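Local coordinates for protein tylactone synthase starter module and modules 1 & 2 (Streptomyces fradiae, PDB 2Z5L) that probably reduces the beta-keto group of a growing polyketide with NADPH, as the first ketoreductase of the tylosin synthase, and helps set the chirality of its product, at residues R49-A54 / E93-S98; T68-R73 / L219-L224; A102-T107 / G136-R141; V142-R147 / D178-L183. One frame throughout, in Å; residues are numbered along the deposited sequence.

Contact 1: R49-A54 / E93-S98; sequences RCLLVA and ELLKPS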
loop_
_atom_site.group_PDB
_atom_site.type_symbol
_atom_site.label_atom_id
_atom_site.label_comp_id
_atom_site.label_asym_id
_atom_site.label_seq_id
_atom_site.Cartn_x
_atom_site.Cartn_y
_atom_site.Cartn_z
ATOM N N ARG A 49 -10.253 -29.758 1.090
ATOM C CA ARG A 49 -9.602 -29.859 2.387
ATOM C C ARG A 49 -8.883 -28.564 2.744
ATOM O O ARG A 49 -7.908 -28.179 2.099
ATOM C CB ARG A 49 -8.617 -31.027 2.398
ATOM C CG ARG A 49 -7.686 -31.073 1.211
ATOM C CD ARG A 49 -6.991 -32.418 1.179
ATOM N NE ARG A 49 -6.139 -32.601 2.351
ATOM C CZ ARG A 49 -5.742 -33.781 2.816
ATOM N NH1 ARG A 49 -6.127 -34.897 2.213
ATOM N NH2 ARG A 49 -4.947 -33.840 3.876
ATOM N N CYS A 50 -9.387 -27.889 3.769
ATOM C CA CYS A 50 -8.809 -26.638 4.219
ATOM C C CYS A 50 -7.863 -26.838 5.381
ATOM O O CYS A 50 -8.001 -27.778 6.173
ATOM C CB CYS A 50 -9.896 -25.670 4.673
ATOM S SG CYS A 50 -11.143 -25.293 3.464
ATOM N N LEU A 51 -6.911 -25.923 5.479
ATOM C CA LEU A 51 -5.938 -25.922 6.557
ATOM C C LEU A 51 -6.008 -24.539 7.191
ATOM O O LEU A 51 -5.606 -23.557 6.576
ATOM C CB LEU A 51 -4.535 -26.162 6.007
ATOM C CG LEU A 51 -3.396 -26.301 7.026
ATOM C CD1 LEU A 51 -3.499 -27.627 7.763
ATOM C CD2 LEU A 51 -2.053 -26.236 6.288
ATOM N N LEU A 52 -6.544 -24.457 8.404
ATOM C CA LEU A 52 -6.624 -23.175 9.092
ATOM C C LEU A 52 -5.325 -22.946 9.842
ATOM O O LEU A 52 -5.015 -23.694 10.765
ATOM C CB LEU A 52 -7.765 -23.156 10.097
ATOM C CG LEU A 52 -9.146 -23.544 9.588
ATOM C CD1 LEU A 52 -10.124 -23.452 10.739
ATOM C CD2 LEU A 52 -9.568 -22.640 8.437
ATOM N N VAL A 53 -4.578 -21.916 9.438
ATOM C CA VAL A 53 -3.309 -21.552 10.070
ATOM C C VAL A 53 -3.579 -20.365 10.982
ATOM O O VAL A 53 -4.106 -19.347 10.542
ATOM C CB VAL A 53 -2.258 -21.119 9.033
ATOM C CG1 VAL A 53 -0.930 -20.863 9.723
ATOM C CG2 VAL A 53 -2.109 -22.193 7.955
ATOM N N ALA A 54 -3.211 -20.488 12.251
ATOM C CA ALA A 54 -3.446 -19.404 13.194
ATOM C C ALA A 54 -2.371 -19.305 14.270
ATOM O O ALA A 54 -1.702 -20.295 14.577
ATOM C CB ALA A 54 -4.801 -19.594 13.849
ATOM N N GLU A 93 8.618 -25.909 7.770
ATOM C CA GLU A 93 8.640 -27.119 8.604
ATOM C C GLU A 93 7.300 -27.459 9.247
ATOM O O GLU A 93 6.967 -28.639 9.422
ATOM C CB GLU A 93 9.698 -27.002 9.706
ATOM C CG GLU A 93 11.046 -27.608 9.343
ATOM C CD GLU A 93 12.120 -27.387 10.405
ATOM O OE1 GLU A 93 11.883 -27.731 11.592
ATOM O OE2 GLU A 93 13.211 -26.872 10.043
ATOM N N LEU A 94 6.534 -26.433 9.607
ATOM C CA LEU A 94 5.228 -26.649 10.225
ATOM C C LEU A 94 4.163 -27.050 9.201
ATOM O O LEU A 94 3.257 -27.828 9.513
ATOM C CB LEU A 94 4.778 -25.392 10.969
ATOM C CG LEU A 94 5.568 -25.028 12.235
ATOM C CD1 LEU A 94 5.209 -23.617 12.665
ATOM C CD2 LEU A 94 5.249 -26.019 13.343
ATOM N N LEU A 95 4.277 -26.532 7.983
ATOM C CA LEU A 95 3.309 -26.839 6.927
ATOM C C LEU A 95 3.620 -28.123 6.169
ATOM O O LEU A 95 2.711 -28.844 5.753
ATOM C CB LEU A 95 3.264 -25.707 5.902
ATOM C CG LEU A 95 2.704 -24.350 6.288
ATOM C CD1 LEU A 95 2.929 -23.382 5.133
ATOM C CD2 LEU A 95 1.227 -24.469 6.615
ATOM N N LYS A 96 4.912 -28.373 5.979
ATOM C CA LYS A 96 5.431 -29.524 5.243
ATOM C C LYS A 96 4.599 -30.805 5.371
ATOM O O LYS A 96 4.152 -31.376 4.360
ATOM C CB LYS A 96 6.888 -29.797 5.670
ATOM C CG LYS A 96 7.682 -30.805 4.816
ATOM C CD LYS A 96 8.325 -30.145 3.597
ATOM C CE LYS A 96 9.122 -31.145 2.715
ATOM N NZ LYS A 96 10.459 -31.558 3.257
ATOM N N PRO A 97 4.379 -31.278 6.607
ATOM C CA PRO A 97 3.598 -32.501 6.809
ATOM C C PRO A 97 2.102 -32.465 6.421
ATOM O O PRO A 97 1.565 -33.472 5.964
ATOM C CB PRO A 97 3.838 -32.816 8.287
ATOM C CG PRO A 97 4.053 -31.466 8.891
ATOM C CD PRO A 97 4.909 -30.770 7.884
ATOM N N SER A 98 1.439 -31.319 6.589
ATOM C CA SER A 98 0.017 -31.182 6.239
ATOM C C SER A 98 -0.239 -30.904 4.750
ATOM O O SER A 98 -1.312 -31.221 4.238
ATOM C CB SER A 98 -0.641 -30.058 7.050
ATOM O OG SER A 98 -0.905 -30.441 8.395
#
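Leu51 of strand 49-54 divides its two methyls between neighbouring turns of helix 88-99: CD2 meets Leu95 CD2 at 3.7 Å, while CD1 lies against Ser98 CB at 3.8 Å. With CG anti to the backbone N (chi1 -175°), the isobutyl group is carried out from the strand to where both methyls reach the helix. Leu95 comes to meet it by its end alone; CG sits beside the backbone N (chi1 -68°), and CD2 is the methyl that touches. The two leucines pass each other at a slant. The same Leu95 CD2 also approaches Val53 CG2, more loosely, at 4.3 Å. This part is buried and wholly apolar, and Leu128, Val132 and Ile135 of helix 119-135 cover more of Leu95.

The contact slackens toward Arg49 and Ser98, both partly exposed. Arg49 NH2 lies 4.5 Å from Ser98 O, too far for a bond. Beyond the helix NH2 makes a weak hydrogen bond to Ser101 OG, and NH1 a long, weak ion pair with Glu105. The helix is kinked here: Pro97 has no N-H to give to the turn before, and Ser98 N makes a weak bond to Leu95 O.

Strand and helix axes stand 11.2 Å apart and run nearly antiparallel, at 163°. A helix laid back along a parallel strand, with leucine and valine filling the interface, is the layering of a Rossmann-type alpha/beta fold, here probably in the structural half of the ketoreductase.

Contact 2: T68-R73 / L219-L224; sequences TVLSER and LAAAVL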
loop_
_atom_site.group_PDB
_atom_site.type_symbol
_atom_site.label_atom_id
_atom_site.label_comp_id
_atom_site.label_asym_id
_atom_site.label_seq_id
_atom_site.Cartn_x
_atom_site.Cartn_y
_atom_site.Cartn_z
ATOM N N THR A 68 -16.640 -25.240 11.363
ATOM C CA THR A 68 -18.041 -25.588 11.147
ATOM C C THR A 68 -18.561 -25.072 9.809
ATOM O O THR A 68 -19.062 -25.837 8.982
ATOM C CB THR A 68 -18.931 -25.009 12.267
ATOM O OG1 THR A 68 -18.394 -25.384 13.542
ATOM C CG2 THR A 68 -20.353 -25.539 12.145
ATOM N N VAL A 69 -18.439 -23.765 9.606
ATOM C CA VAL A 69 -18.900 -23.129 8.379
ATOM C C VAL A 69 -18.274 -23.766 7.137
ATOM O O VAL A 69 -18.969 -24.060 6.163
ATOM C CB VAL A 69 -18.577 -21.619 8.388
ATOM C CG1 VAL A 69 -19.150 -20.960 7.149
ATOM C CG2 VAL A 69 -19.142 -20.973 9.644
ATOM N N LEU A 70 -16.962 -23.983 7.181
ATOM C CA LEU A 70 -16.246 -24.582 6.058
ATOM C C LEU A 70 -16.670 -26.028 5.782
ATOM O O LEU A 70 -16.904 -26.406 4.631
ATOM C CB LEU A 70 -14.732 -24.524 6.304
ATOM C CG LEU A 70 -14.090 -23.134 6.316
ATOM C CD1 LEU A 70 -12.621 -23.237 6.705
ATOM C CD2 LEU A 70 -14.238 -22.500 4.946
ATOM N N SER A 71 -16.762 -26.834 6.838
ATOM C CA SER A 71 -17.158 -28.233 6.704
ATOM C C SER A 71 -18.554 -28.346 6.105
ATOM O O SER A 71 -18.814 -29.220 5.275
ATOM C CB SER A 71 -17.131 -28.933 8.066
ATOM O OG SER A 71 -15.803 -29.088 8.537
ATOM N N GLU A 72 -19.454 -27.466 6.526
ATOM C CA GLU A 72 -20.806 -27.490 5.997
ATOM C C GLU A 72 -20.797 -27.111 4.523
ATOM O O GLU A 72 -21.847 -26.836 3.944
ATOM C CB GLU A 72 -21.703 -26.520 6.762
ATOM C CG GLU A 72 -21.883 -26.862 8.228
ATOM C CD GLU A 72 -22.890 -25.954 8.902
ATOM O OE1 GLU A 72 -22.700 -24.719 8.860
ATOM O OE2 GLU A 72 -23.873 -26.477 9.471
ATOM N N ARG A 73 -19.613 -27.095 3.919
ATOM C CA ARG A 73 -19.479 -26.749 2.507
ATOM C C ARG A 73 -18.649 -27.782 1.771
ATOM O O ARG A 73 -18.165 -27.536 0.663
ATOM C CB ARG A 73 -18.843 -25.371 2.359
ATOM C CG ARG A 73 -19.747 -24.253 2.813
ATOM C CD ARG A 73 -19.036 -22.927 2.757
ATOM N NE ARG A 73 -19.990 -21.828 2.805
ATOM C CZ ARG A 73 -20.778 -21.485 1.794
ATOM N NH1 ARG A 73 -20.721 -22.154 0.650
ATOM N NH2 ARG A 73 -21.629 -20.477 1.932
ATOM N N LEU A 219 -20.547 -15.922 5.079
ATOM C CA LEU A 219 -20.190 -15.187 3.866
ATOM C C LEU A 219 -18.728 -15.455 3.504
ATOM O O LEU A 219 -18.394 -15.684 2.335
ATOM C CB LEU A 219 -20.409 -13.679 4.072
ATOM C CG LEU A 219 -21.828 -13.180 4.367
ATOM C CD1 LEU A 219 -21.800 -11.687 4.683
ATOM C CD2 LEU A 219 -22.729 -13.453 3.182
ATOM N N ALA A 220 -17.868 -15.435 4.520
ATOM C CA ALA A 220 -16.439 -15.671 4.340
ATOM C C ALA A 220 -16.190 -16.961 3.572
ATOM O O ALA A 220 -15.460 -16.981 2.585
ATOM C CB ALA A 220 -15.752 -15.737 5.698
ATOM N N ALA A 221 -16.807 -18.040 4.036
ATOM C CA ALA A 221 -16.663 -19.338 3.396
ATOM C C ALA A 221 -17.128 -19.270 1.953
ATOM O O ALA A 221 -16.549 -19.909 1.072
ATOM C CB ALA A 221 -17.470 -20.381 4.149
ATOM N N ALA A 222 -18.186 -18.503 1.712
ATOM C CA ALA A 222 -18.721 -18.366 0.363
ATOM C C ALA A 222 -17.651 -17.808 -0.563
ATOM O O ALA A 222 -17.476 -18.282 -1.685
ATOM C CB ALA A 222 -19.931 -17.450 0.376
ATOM N N VAL A 223 -16.936 -16.796 -0.082
ATOM C CA VAL A 223 -15.877 -16.170 -0.866
ATOM C C VAL A 223 -14.827 -17.206 -1.235
ATOM O O VAL A 223 -14.335 -17.227 -2.357
ATOM C CB VAL A 223 -15.190 -15.042 -0.072
ATOM C CG1 VAL A 223 -14.139 -14.367 -0.935
ATOM C CG2 VAL A 223 -16.220 -14.041 0.408
ATOM N N LEU A 224 -14.484 -18.060 -0.280
ATOM C CA LEU A 224 -13.486 -19.093 -0.515
ATOM C C LEU A 224 -13.934 -20.049 -1.611
ATOM O O LEU A 224 -13.143 -20.447 -2.465
ATOM C CB LEU A 224 -13.229 -19.866 0.775
ATOM C CG LEU A 224 -12.741 -19.011 1.947
ATOM C CD1 LEU A 224 -12.800 -19.823 3.225
ATOM C CD2 LEU A 224 -11.333 -18.516 1.677
#
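Ala221 CB projects from helix 214-224 between Val69, Leu70 and Arg73, so that the helices 60-71 and 214-224 pack side by side in one helical layer of the Rossmann-like alpha/beta sandwich. The small side chain lets the backbones come close, with Leu70 CA and Ala221 CA 5.9 Å apart. Val69 meets the alanine through CG1; that methyl is anti to the backbone N (chi1 -176°) and reaches Ala221 CB at 3.5 Å, a tight fit for two carbons.

Leu70 approaches differently. Its CB does not aim at the partner helix, but with CG beside the backbone N its CD2 comes 3.5 Å from Leu224 CD1, equally tight, the two leucines crossing at about a right angle. The same CD2 rests less closely on Ala221 CB. Leu224 also leans on Trp143 of strand 140-147, which ties the helix pair down to the sheet.

Arg73, just past the end of its helix, supplies the exposed side. Its chain runs extended from CG to NE across Ala221, bringing NE to 3.2 Å from Ala221 CB, and the turn at the last torsion (chi4 -73°) lays one guanidinium face over the backbone joining Ala221 to Ala222. NE has a long, weak ion pair with Glu218, one turn back on the opposing helix. Ala222 N stands 3.7 Å above the guanidinium plane, displaced toward its rim, and Arg73 NH2 lies 3.8 Å from Ala222 CB.

Contact 3: A102-T107 / G136-R141; sequences AGEENT and GVPAAR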
loop_
_atom_site.group_PDB
_atom_site.type_symbol
_atom_site.label_atom_id
_atom_site.label_comp_id
_atom_site.label_asym_id
_atom_site.label_seq_id
_atom_site.Cartn_x
_atom_site.Cartn_y
_atom_site.Cartn_z
ATOM N N ALA A 102 -1.891 -34.085 1.137
ATOM C CA ALA A 102 -2.953 -33.996 0.148
ATOM C C ALA A 102 -2.477 -34.510 -1.204
ATOM O O ALA A 102 -3.285 -34.783 -2.087
ATOM C CB ALA A 102 -3.434 -32.550 0.026
ATOM N N GLY A 103 -1.165 -34.646 -1.361
ATOM C CA GLY A 103 -0.627 -35.125 -2.620
ATOM C C GLY A 103 -1.100 -34.274 -3.780
ATOM O O GLY A 103 -0.889 -33.060 -3.798
ATOM N N GLU A 104 -1.749 -34.906 -4.749
ATOM C CA GLU A 104 -2.248 -34.196 -5.917
ATOM C C GLU A 104 -3.437 -33.313 -5.583
ATOM O O GLU A 104 -3.680 -32.308 -6.251
ATOM C CB GLU A 104 -2.625 -35.198 -7.006
ATOM C CG GLU A 104 -1.419 -35.880 -7.606
ATOM C CD GLU A 104 -0.493 -34.892 -8.278
ATOM O OE1 GLU A 104 0.659 -35.271 -8.594
ATOM O OE2 GLU A 104 -0.918 -33.733 -8.497
ATOM N N GLU A 105 -4.182 -33.698 -4.553
ATOM C CA GLU A 105 -5.343 -32.930 -4.125
ATOM C C GLU A 105 -4.928 -31.503 -3.775
ATOM O O GLU A 105 -3.771 -31.247 -3.433
ATOM C CB GLU A 105 -6.005 -33.600 -2.913
ATOM C CG GLU A 105 -6.992 -34.711 -3.265
ATOM C CD GLU A 105 -7.559 -35.419 -2.028
ATOM O OE1 GLU A 105 -8.013 -34.725 -1.087
ATOM O OE2 GLU A 105 -7.561 -36.670 -2.005
ATOM N N ASN A 106 -5.877 -30.577 -3.879
ATOM C CA ASN A 106 -5.628 -29.169 -3.577
ATOM C C ASN A 106 -5.798 -28.900 -2.094
ATOM O O ASN A 106 -6.741 -29.380 -1.469
ATOM C CB ASN A 106 -6.601 -28.259 -4.342
ATOM C CG ASN A 106 -6.533 -26.801 -3.876
ATOM O OD1 ASN A 106 -5.515 -26.125 -4.054
ATOM N ND2 ASN A 106 -7.613 -26.319 -3.267
ATOM N N THR A 107 -4.881 -28.122 -1.535
ATOM C CA THR A 107 -4.947 -27.762 -0.129
ATOM C C THR A 107 -5.228 -26.269 -0.063
ATOM O O THR A 107 -4.398 -25.454 -0.471
ATOM C CB THR A 107 -3.616 -28.012 0.602
ATOM O OG1 THR A 107 -3.127 -29.323 0.297
ATOM C CG2 THR A 107 -3.820 -27.874 2.104
ATOM N N GLY A 136 6.506 -26.580 -2.626
ATOM C CA GLY A 136 6.141 -27.023 -3.960
ATOM C C GLY A 136 5.056 -28.085 -4.007
ATOM O O GLY A 136 5.152 -29.051 -4.764
ATOM N N VAL A 137 4.023 -27.915 -3.190
ATOM C CA VAL A 137 2.912 -28.856 -3.157
ATOM C C VAL A 137 1.929 -28.492 -4.272
ATOM O O VAL A 137 1.284 -27.442 -4.222
ATOM C CB VAL A 137 2.199 -28.811 -1.778
ATOM C CG1 VAL A 137 1.983 -27.363 -1.350
ATOM C CG2 VAL A 137 0.873 -29.547 -1.846
ATOM N N PRO A 138 1.815 -29.352 -5.303
ATOM C CA PRO A 138 0.901 -29.092 -6.420
ATOM C C PRO A 138 -0.520 -28.879 -5.925
ATOM O O PRO A 138 -1.009 -29.636 -5.086
ATOM C CB PRO A 138 1.039 -30.347 -7.279
ATOM C CG PRO A 138 1.342 -31.404 -6.272
ATOM C CD PRO A 138 2.369 -30.713 -5.402
ATOM N N ALA A 139 -1.168 -27.842 -6.446
ATOM C CA ALA A 139 -2.530 -27.505 -6.066
ATOM C C ALA A 139 -2.597 -26.946 -4.645
ATOM O O ALA A 139 -2.501 -27.688 -3.667
ATOM C CB ALA A 139 -3.428 -28.734 -6.186
ATOM N N ALA A 140 -2.761 -25.630 -4.540
ATOM C CA ALA A 140 -2.858 -24.952 -3.246
ATOM C C ALA A 140 -3.342 -23.512 -3.420
ATOM O O ALA A 140 -2.964 -22.837 -4.373
ATOM C CB ALA A 140 -1.503 -24.969 -2.545
ATOM N N ARG A 141 -4.191 -23.055 -2.507
ATOM C CA ARG A 141 -4.709 -21.690 -2.553
ATOM C C ARG A 141 -4.523 -21.033 -1.192
ATOM O O ARG A 141 -4.988 -21.549 -0.175
ATOM C CB ARG A 141 -6.201 -21.670 -2.925
ATOM C CG ARG A 141 -6.505 -22.014 -4.384
ATOM C CD ARG A 141 -5.909 -20.987 -5.329
ATOM N NE ARG A 141 -6.002 -21.403 -6.721
ATOM C CZ ARG A 141 -5.576 -20.672 -7.748
ATOM N NH1 ARG A 141 -5.031 -19.485 -7.536
ATOM N NH2 ARG A 141 -5.690 -21.127 -8.992
#
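The carboxamide of Asn106 brings its oxygen over one face of the peptide joining Ala139 to Ala140. OD1 stands 3.1 Å from Ala139 C and 2.8 Å from Ala140 N, yet the N-H points in the wrong direction for a hydrogen bond. A first torsion that puts CG anti to the backbone N (chi1 170°) carries the amide across to this peptide, while its ND2 makes a weak hydrogen bond with Thr108 OG1. Farther out, the Glu104 and Pro138 side chains cross at about a right angle, with Glu104 OE2 3.9 Å from Pro138 CG. Ala139 CB touches Asn106 CA and Glu104 O.

Beside these groups the backbones settle into parallel pairing, with Thr107 opposite Ala140. This is the outer end of a strand pair, 107-111 and 140-147, that helix 119-135 connects in the Rossmann-like fold. Thr107 N gives a hydrogen bond of 3.2 Å to Ala139 O from well above the carbonyl plane, 49° out of it. Arg141 N returns one to Thr107 O, and Ala140 CA-H also points at that oxygen. A type II' turn at Ala102-Glu105, with Gly103 at positive phi, leads into the strand. Arg141 NH1 bonds to Pro177 O and Trp180 O.

Pro138 O is buried without a partner, 3.6 Å from Glu105 O and 3.7 Å from Gly103 O, and Thr107 OG1 is likewise unsatisfied. The chemistry suggests a well-registered but modestly bonded start to the strand pairing: two backbone bonds hold it, the clustered carbonyl oxygens probably repel somewhat, and the electron-poor Ala139 carbonyl carbon may attract Asn106 OD1.

Contact 4: V142-R147 / D178-L183; sequences VWALTR and DIWGGL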
loop_
_atom_site.group_PDB
_atom_site.type_symbol
_atom_site.label_atom_id
_atom_site.label_comp_id
_atom_site.label_asym_id
_atom_site.label_seq_id
_atom_site.Cartn_x
_atom_site.Cartn_y
_atom_site.Cartn_z
ATOM N N VAL A 142 -3.848 -19.890 -1.177
ATOM C CA VAL A 142 -3.611 -19.189 0.074
ATOM C C VAL A 142 -4.558 -18.021 0.227
ATOM O O VAL A 142 -4.580 -17.115 -0.597
ATOM C CB VAL A 142 -2.161 -18.670 0.169
ATOM C CG1 VAL A 142 -1.930 -18.039 1.549
ATOM C CG2 VAL A 142 -1.182 -19.818 -0.058
ATOM N N TRP A 143 -5.352 -18.050 1.285
ATOM C CA TRP A 143 -6.282 -16.972 1.532
ATOM C C TRP A 143 -5.901 -16.300 2.841
ATOM O O TRP A 143 -5.707 -16.966 3.851
ATOM C CB TRP A 143 -7.710 -17.506 1.598
ATOM C CG TRP A 143 -8.295 -17.771 0.251
ATOM C CD1 TRP A 143 -8.102 -18.870 -0.529
ATOM C CD2 TRP A 143 -9.142 -16.891 -0.491
ATOM N NE1 TRP A 143 -8.781 -18.732 -1.718
ATOM C CE2 TRP A 143 -9.428 -17.524 -1.719
ATOM C CE3 TRP A 143 -9.688 -15.627 -0.236
ATOM C CZ2 TRP A 143 -10.241 -16.931 -2.697
ATOM C CZ3 TRP A 143 -10.492 -15.039 -1.202
ATOM C CH2 TRP A 143 -10.762 -15.693 -2.420
ATOM N N ALA A 144 -5.771 -14.979 2.817
ATOM C CA ALA A 144 -5.407 -14.259 4.016
ATOM C C ALA A 144 -6.610 -13.513 4.565
ATOM O O ALA A 144 -7.184 -12.648 3.894
ATOM C CB ALA A 144 -4.271 -13.287 3.729
ATOM N N LEU A 145 -6.998 -13.858 5.787
ATOM C CA LEU A 145 -8.122 -13.199 6.434
ATOM C C LEU A 145 -7.579 -12.066 7.282
ATOM O O LEU A 145 -6.506 -12.181 7.864
ATOM C CB LEU A 145 -8.892 -14.182 7.312
ATOM C CG LEU A 145 -9.461 -15.400 6.575
ATOM C CD1 LEU A 145 -10.287 -16.227 7.554
ATOM C CD2 LEU A 145 -10.296 -14.960 5.407
ATOM N N THR A 146 -8.317 -10.964 7.337
ATOM C CA THR A 146 -7.907 -9.803 8.122
ATOM C C THR A 146 -9.134 -9.153 8.737
ATOM O O THR A 146 -10.262 -9.592 8.503
ATOM C CB THR A 146 -7.200 -8.749 7.253
ATOM O OG1 THR A 146 -8.147 -8.146 6.365
ATOM C CG2 THR A 146 -6.087 -9.392 6.434
ATOM N N ARG A 147 -8.908 -8.095 9.505
ATOM C CA ARG A 147 -9.989 -7.377 10.162
ATOM C C ARG A 147 -9.681 -5.886 10.265
ATOM O O ARG A 147 -8.629 -5.493 10.780
ATOM C CB ARG A 147 -10.200 -7.925 11.564
ATOM C CG ARG A 147 -8.923 -7.943 12.382
ATOM C CD ARG A 147 -9.204 -7.653 13.839
ATOM N NE ARG A 147 -9.734 -6.306 14.017
ATOM C CZ ARG A 147 -10.025 -5.767 15.197
ATOM N NH1 ARG A 147 -9.838 -6.465 16.309
ATOM N NH2 ARG A 147 -10.500 -4.528 15.263
ATOM N N ASP A 178 -1.021 -19.065 -9.499
ATOM C CA ASP A 178 -1.503 -20.415 -9.254
ATOM C C ASP A 178 -1.518 -20.809 -7.787
ATOM O O ASP A 178 -2.090 -21.837 -7.427
ATOM C CB ASP A 178 -0.653 -21.424 -10.020
ATOM C CG ASP A 178 -0.524 -21.082 -11.486
ATOM O OD1 ASP A 178 -1.537 -20.671 -12.091
ATOM O OD2 ASP A 178 0.591 -21.232 -12.030
ATOM N N ILE A 179 -0.891 -19.995 -6.945
ATOM C CA ILE A 179 -0.819 -20.270 -5.515
ATOM C C ILE A 179 -1.681 -19.322 -4.692
ATOM O O ILE A 179 -2.398 -19.749 -3.783
ATOM C CB ILE A 179 0.655 -20.184 -5.019
ATOM C CG1 ILE A 179 1.476 -21.329 -5.611
ATOM C CG2 ILE A 179 0.714 -20.235 -3.514
ATOM C CD1 ILE A 179 2.945 -21.265 -5.281
ATOM N N TRP A 180 -1.622 -18.032 -5.011
ATOM C CA TRP A 180 -2.395 -17.053 -4.260
ATOM C C TRP A 180 -3.900 -17.157 -4.467
ATOM O O TRP A 180 -4.391 -17.153 -5.598
ATOM C CB TRP A 180 -1.945 -15.629 -4.595
ATOM C CG TRP A 180 -2.589 -14.623 -3.707
ATOM C CD1 TRP A 180 -3.574 -13.735 -4.037
ATOM C CD2 TRP A 180 -2.332 -14.441 -2.314
ATOM N NE1 TRP A 180 -3.946 -13.009 -2.931
ATOM C CE2 TRP A 180 -3.199 -13.423 -1.859
ATOM C CE3 TRP A 180 -1.448 -15.041 -1.401
ATOM C CZ2 TRP A 180 -3.213 -12.992 -0.532
ATOM C CZ3 TRP A 180 -1.467 -14.608 -0.079
ATOM C CH2 TRP A 180 -2.342 -13.594 0.337
ATOM N N GLY A 181 -4.628 -17.238 -3.364
ATOM C CA GLY A 181 -6.070 -17.325 -3.447
ATOM C C GLY A 181 -6.699 -15.942 -3.401
ATOM O O GLY A 181 -7.178 -15.440 -4.412
ATOM N N GLY A 182 -6.697 -15.330 -2.220
ATOM C CA GLY A 182 -7.260 -14.003 -2.063
ATOM C C GLY A 182 -7.225 -13.455 -0.648
ATOM O O GLY A 182 -6.709 -14.090 0.278
ATOM N N LEU A 183 -7.797 -12.261 -0.496
ATOM C CA LEU A 183 -7.878 -11.549 0.784
ATOM C C LEU A 183 -9.346 -11.356 1.166
ATOM O O LEU A 183 -10.160 -10.981 0.327
ATOM C CB LEU A 183 -7.213 -10.170 0.661
ATOM C CG LEU A 183 -5.685 -10.108 0.498
ATOM C CD1 LEU A 183 -5.291 -8.987 -0.459
ATOM C CD2 LEU A 183 -5.063 -9.905 1.878
#
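Val142 O takes two hydrogen bonds, from Gly181 N at 2.8 Å and from Gly182 N at 3.2 Å, both from the same face of its carbonyl. This doubled grip marks a beta bulge between neighbouring parallel strands, 140-147 and 180-186, which helix 160-175 connects in a beta-alpha-beta unit of the Rossmann-like fold. Before the bulge Val142 N bonds to Ile179 O; after it, Ala144 N bonds to Gly182 O, and pairing continues one residue out of step.

Trp143 lies flat over the bulge. With CG beside the backbone N (chi1 -79°), its indole spreads across the two glycines, whose lack of side chains allows the approach: Gly181 CA sits 3.8 Å from the five-membered ring centroid and Gly182 CA 3.6 Å from the six-membered one, both CH-pi contacts. One face of the Trp180 indole covers Val142 O, 3.8 Å from Trp180 CE3, and Trp180 CZ3 touches Val142 CG1 at 3.8 Å.

In the next shell, Val223 and Leu224 of helix 214-224 press on Trp143, whereas Trp180, on the other side of the sheet, packs on Ala172 and Ala173 of helix 160-175 and Leu129 of helix 119-135. Arg493 NH1 bonds to Trp180 O.

Overall arrangement
From the N terminus, contact 1 closes first, bringing helix 88-99 back onto strand 49-54. Helix 60-71 leaves that loop to pair with helix 214-224, so contact 2 crosses contact 1 and spans the longest loop of the four. Contacts 3 and 4 follow in series and lie wholly within that span: 102-107 meets 136-141, then 142-147 meets 178-183, both using strand 140-147. Thus contacts 3 and 4 join neighbouring strands of the parallel sheet, contact 1 lays a helix on one of its faces, and contact 2 joins helices on the other. Leu52 meets Leu70 between contacts 1 and 2, and Arg49 packs on Asn106 between contacts 1 and 3.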